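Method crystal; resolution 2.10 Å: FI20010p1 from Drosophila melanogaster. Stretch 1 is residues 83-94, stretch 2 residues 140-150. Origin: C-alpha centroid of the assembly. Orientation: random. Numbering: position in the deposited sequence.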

# COMPACT_ATOMS: atom_id res chain seq x y z
N GLN A 83 10.75 -13.39 -3.06
CA GLN A 83 11.95 -14.03 -2.50
C GLN A 83 11.56 -14.95 -1.34
O GLN A 83 12.45 -15.55 -0.80
CB GLN A 83 12.99 -12.98 -2.11
CG GLN A 83 13.52 -12.19 -3.29
CD GLN A 83 14.37 -11.02 -2.88
OE1 GLN A 83 14.51 -10.70 -1.72
NE2 GLN A 83 14.93 -10.33 -3.85
N LEU A 84 10.29 -14.98 -0.95
CA LEU A 84 9.83 -15.89 0.14
C LEU A 84 8.58 -16.64 -0.30
O LEU A 84 7.68 -16.02 -0.77
CB LEU A 84 9.48 -15.13 1.41
CG LEU A 84 10.55 -14.29 2.09
CD1 LEU A 84 9.97 -13.67 3.33
CD2 LEU A 84 11.74 -15.14 2.48
N PRO A 85 8.51 -17.97 -0.17
CA PRO A 85 7.30 -18.69 -0.48
C PRO A 85 6.22 -18.39 0.56
O PRO A 85 6.54 -18.16 1.67
CB PRO A 85 7.72 -20.15 -0.43
CG PRO A 85 8.92 -20.16 0.42
CD PRO A 85 9.59 -18.83 0.21
N LEU A 86 4.96 -18.43 0.15
CA LEU A 86 3.83 -18.17 1.06
C LEU A 86 2.76 -19.22 0.83
O LEU A 86 2.69 -19.76 -0.21
CB LEU A 86 3.24 -16.79 0.76
CG LEU A 86 4.11 -15.57 1.05
CD1 LEU A 86 3.39 -14.32 0.60
CD2 LEU A 86 4.41 -15.47 2.52
N GLN A 87 1.97 -19.50 1.85
CA GLN A 87 0.88 -20.47 1.73
C GLN A 87 -0.28 -19.80 0.99
O GLN A 87 -0.78 -18.82 1.46
CB GLN A 87 0.45 -20.85 3.14
CG GLN A 87 -0.80 -21.70 3.20
CD GLN A 87 -0.55 -23.06 2.62
OE1 GLN A 87 -0.86 -23.33 1.47
NE2 GLN A 87 0.02 -23.93 3.42
N GLU A 88 -0.67 -20.35 -0.15
CA GLU A 88 -1.82 -19.81 -0.89
C GLU A 88 -3.08 -20.05 -0.05
O GLU A 88 -3.12 -21.00 0.68
CB GLU A 88 -1.87 -20.38 -2.30
CG GLU A 88 -2.93 -19.77 -3.18
CD GLU A 88 -2.97 -20.26 -4.62
OE1 GLU A 88 -1.96 -20.76 -5.12
OE2 GLU A 88 -4.01 -20.09 -5.23
N LEU A 89 -4.06 -19.16 -0.16
CA LEU A 89 -5.30 -19.24 0.63
C LEU A 89 -6.51 -19.43 -0.28
O LEU A 89 -6.46 -19.00 -1.39
CB LEU A 89 -5.47 -17.90 1.35
CG LEU A 89 -4.61 -17.66 2.58
CD1 LEU A 89 -4.93 -16.31 3.17
CD2 LEU A 89 -4.84 -18.74 3.61
N ASP A 90 -7.52 -20.11 0.22
CA ASP A 90 -8.80 -20.26 -0.51
C ASP A 90 -9.91 -19.61 0.30
O ASP A 90 -10.99 -19.54 -0.18
CB ASP A 90 -9.05 -21.71 -0.92
CG ASP A 90 -8.51 -21.99 -2.31
OD1 ASP A 90 -9.18 -21.59 -3.29
OD2 ASP A 90 -7.42 -22.57 -2.41
N GLN A 91 -9.61 -19.19 1.53
CA GLN A 91 -10.62 -18.54 2.40
C GLN A 91 -10.17 -17.10 2.68
O GLN A 91 -9.13 -16.94 3.35
CB GLN A 91 -10.80 -19.33 3.70
CG GLN A 91 -11.48 -18.54 4.81
CD GLN A 91 -12.95 -18.33 4.53
OE1 GLN A 91 -13.76 -19.25 4.65
NE2 GLN A 91 -13.31 -17.11 4.16
N LEU A 92 -10.91 -16.11 2.19
CA LEU A 92 -10.50 -14.71 2.42
C LEU A 92 -10.40 -14.51 3.92
O LEU A 92 -11.29 -14.89 4.60
CB LEU A 92 -11.57 -13.78 1.83
CG LEU A 92 -11.33 -13.34 0.40
CD1 LEU A 92 -12.58 -12.79 -0.22
CD2 LEU A 92 -10.21 -12.34 0.34
N PRO A 93 -9.39 -13.83 4.45
CA PRO A 93 -9.35 -13.49 5.86
C PRO A 93 -10.43 -12.47 6.26
O PRO A 93 -11.01 -11.82 5.47
CB PRO A 93 -7.98 -12.86 6.06
CG PRO A 93 -7.18 -13.44 4.95
CD PRO A 93 -8.14 -13.51 3.80
N ASP A 94 -10.62 -12.28 7.54
CA ASP A 94 -11.66 -11.34 8.01
C ASP A 94 -11.38 -9.90 7.58
O ASP A 94 -10.24 -9.51 7.36
CB ASP A 94 -11.72 -11.26 9.53
CG ASP A 94 -12.18 -12.54 10.18
OD1 ASP A 94 -12.68 -13.39 9.49
OD2 ASP A 94 -12.02 -12.64 11.38
N GLU A 140 -8.85 -13.31 -7.18
CA GLU A 140 -7.39 -13.03 -7.07
C GLU A 140 -6.65 -14.13 -6.30
O GLU A 140 -7.24 -14.70 -5.36
CB GLU A 140 -7.17 -11.66 -6.41
CG GLU A 140 -7.64 -10.50 -7.27
CD GLU A 140 -9.08 -10.10 -7.05
OE1 GLU A 140 -9.80 -10.82 -6.33
OE2 GLU A 140 -9.50 -9.06 -7.61
N THR A 141 -5.40 -14.40 -6.70
CA THR A 141 -4.53 -15.39 -6.04
C THR A 141 -4.01 -14.71 -4.77
O THR A 141 -3.30 -13.74 -4.90
CB THR A 141 -3.34 -15.71 -6.93
OG1 THR A 141 -3.87 -16.43 -8.04
CG2 THR A 141 -2.29 -16.53 -6.24
N ILE A 142 -4.33 -15.26 -3.61
CA ILE A 142 -3.99 -14.63 -2.31
C ILE A 142 -3.22 -15.60 -1.42
O ILE A 142 -3.39 -16.79 -1.55
CB ILE A 142 -5.25 -14.10 -1.63
CG1 ILE A 142 -6.22 -15.22 -1.26
CG2 ILE A 142 -5.92 -13.06 -2.50
CD1 ILE A 142 -7.11 -14.88 -0.14
N PHE A 143 -2.44 -15.05 -0.51
CA PHE A 143 -1.61 -15.84 0.42
C PHE A 143 -1.66 -15.30 1.84
O PHE A 143 -1.99 -14.15 2.04
CB PHE A 143 -0.14 -15.73 0.03
CG PHE A 143 0.13 -15.96 -1.43
CD1 PHE A 143 0.24 -17.24 -1.92
CD2 PHE A 143 0.28 -14.90 -2.30
CE1 PHE A 143 0.50 -17.45 -3.26
CE2 PHE A 143 0.54 -15.11 -3.63
CZ PHE A 143 0.67 -16.39 -4.10
N LYS A 144 -1.34 -16.19 2.77
CA LYS A 144 -1.19 -15.92 4.21
C LYS A 144 0.22 -15.41 4.45
O LYS A 144 1.14 -15.89 3.85
CB LYS A 144 -1.42 -17.20 5.00
CG LYS A 144 -1.44 -17.02 6.50
CD LYS A 144 -0.81 -18.16 7.23
CE LYS A 144 -1.83 -18.97 7.99
NZ LYS A 144 -2.12 -18.33 9.29
N LEU A 145 0.36 -14.39 5.26
CA LEU A 145 1.71 -13.90 5.55
C LEU A 145 2.17 -14.57 6.83
O LEU A 145 1.36 -14.86 7.65
CB LEU A 145 1.66 -12.40 5.79
CG LEU A 145 1.43 -11.53 4.57
CD1 LEU A 145 0.98 -10.17 5.03
CD2 LEU A 145 2.68 -11.43 3.75
N PRO A 146 3.48 -14.79 7.02
CA PRO A 146 3.98 -15.24 8.30
C PRO A 146 3.70 -14.09 9.28
O PRO A 146 3.88 -12.96 8.96
CB PRO A 146 5.46 -15.50 8.07
CG PRO A 146 5.77 -14.76 6.82
CD PRO A 146 4.50 -14.75 6.02
N ASP A 147 3.47 -14.46 10.53
CA ASP A 147 3.02 -13.52 11.58
C ASP A 147 3.92 -12.29 11.71
O ASP A 147 3.37 -11.23 11.88
CB ASP A 147 2.89 -14.27 12.89
CG ASP A 147 2.12 -13.49 13.93
OD1 ASP A 147 0.91 -13.62 13.97
OD2 ASP A 147 2.76 -12.81 14.68
N ASP A 148 5.22 -12.43 11.60
CA ASP A 148 6.08 -11.23 11.72
C ASP A 148 5.76 -10.24 10.60
O ASP A 148 5.72 -9.07 10.88
CB ASP A 148 7.56 -11.61 11.82
CG ASP A 148 8.16 -12.16 10.55
OD1 ASP A 148 7.70 -13.18 10.10
OD2 ASP A 148 9.01 -11.51 10.00
N ILE A 149 5.56 -10.71 9.37
CA ILE A 149 5.28 -9.81 8.22
C ILE A 149 3.90 -9.20 8.38
O ILE A 149 3.74 -8.04 8.15
CB ILE A 149 5.46 -10.58 6.90
CG1 ILE A 149 6.72 -11.44 6.96
CG2 ILE A 149 5.48 -9.61 5.74
CD1 ILE A 149 7.43 -11.60 5.68
N LYS A 150 2.97 -10.00 8.84
CA LYS A 150 1.58 -9.58 9.01
C LYS A 150 1.54 -8.41 10.00
O LYS A 150 0.83 -7.48 9.73
CB LYS A 150 0.79 -10.80 9.48
CG LYS A 150 -0.67 -10.58 9.81
CD LYS A 150 -1.50 -11.81 9.73
CE LYS A 150 -2.20 -12.11 11.03
NZ LYS A 150 -3.39 -12.96 10.85
O HOH W 1 2.48 -18.31 4.35
O HOH W 2 -5.62 -18.02 -3.47

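Two short strands can be held together by very few direct hydrogen bonds when water and side-chain packing complete the pairing, and this contact is a compact example. Direct polar linkage consists of two backbone bonds. Leu89 N donates to Ile142 O at 2.8 Å, and Lys144 N donates to Gln87 O at 3.0 Å, both nearly straight. Between them, Glu88 faces Phe143 as an antiparallel non-hydrogen-bonded pair, their CA atoms only 4.2 Å apart. This close approach also brings Phe143 CA to 3.3 Å from Gln87 O and Glu88 CA to 3.5 Å from Ile142 O, two CA-H...O contacts that supplement the conventional bonds.

Water extends the ladder where the backbones do not meet directly. Water 1 accepts from Gln87 N and donates to Lys144 O, with its oxygen 2.8 Å from each of these atoms, so it bridges the polar groups left beside the Lys144-to-Gln87 bond. At the other end, water 2 accepts from Ile142 N, its oxygen 3.0 Å from that nitrogen, and lies close to Leu89 O.

Packing then spreads outward from this polar centre. Ile142 and Leu89 share one face of the pairing, with Ile142 CD1 3.7 Å from Leu89 CB; the same methyl lies 4.0 Å from Leu92 CD2, carrying the apolar contact beyond the strand. Phe143 instead meets Leu86, CB to CB at 3.6 Å, while its ring presents an edge to Gln87 O. Leu86 also reaches the turn after the second strand, where its CD2 lies 3.6 Å from Pro146 CD. Pro146 occupies the N-cap position of the following helix, and from that helix Ile149 CD1 approaches Leu84 CD1 at 4.0 Å. Apolar side chains thus continue the association past the short run of paired backbone.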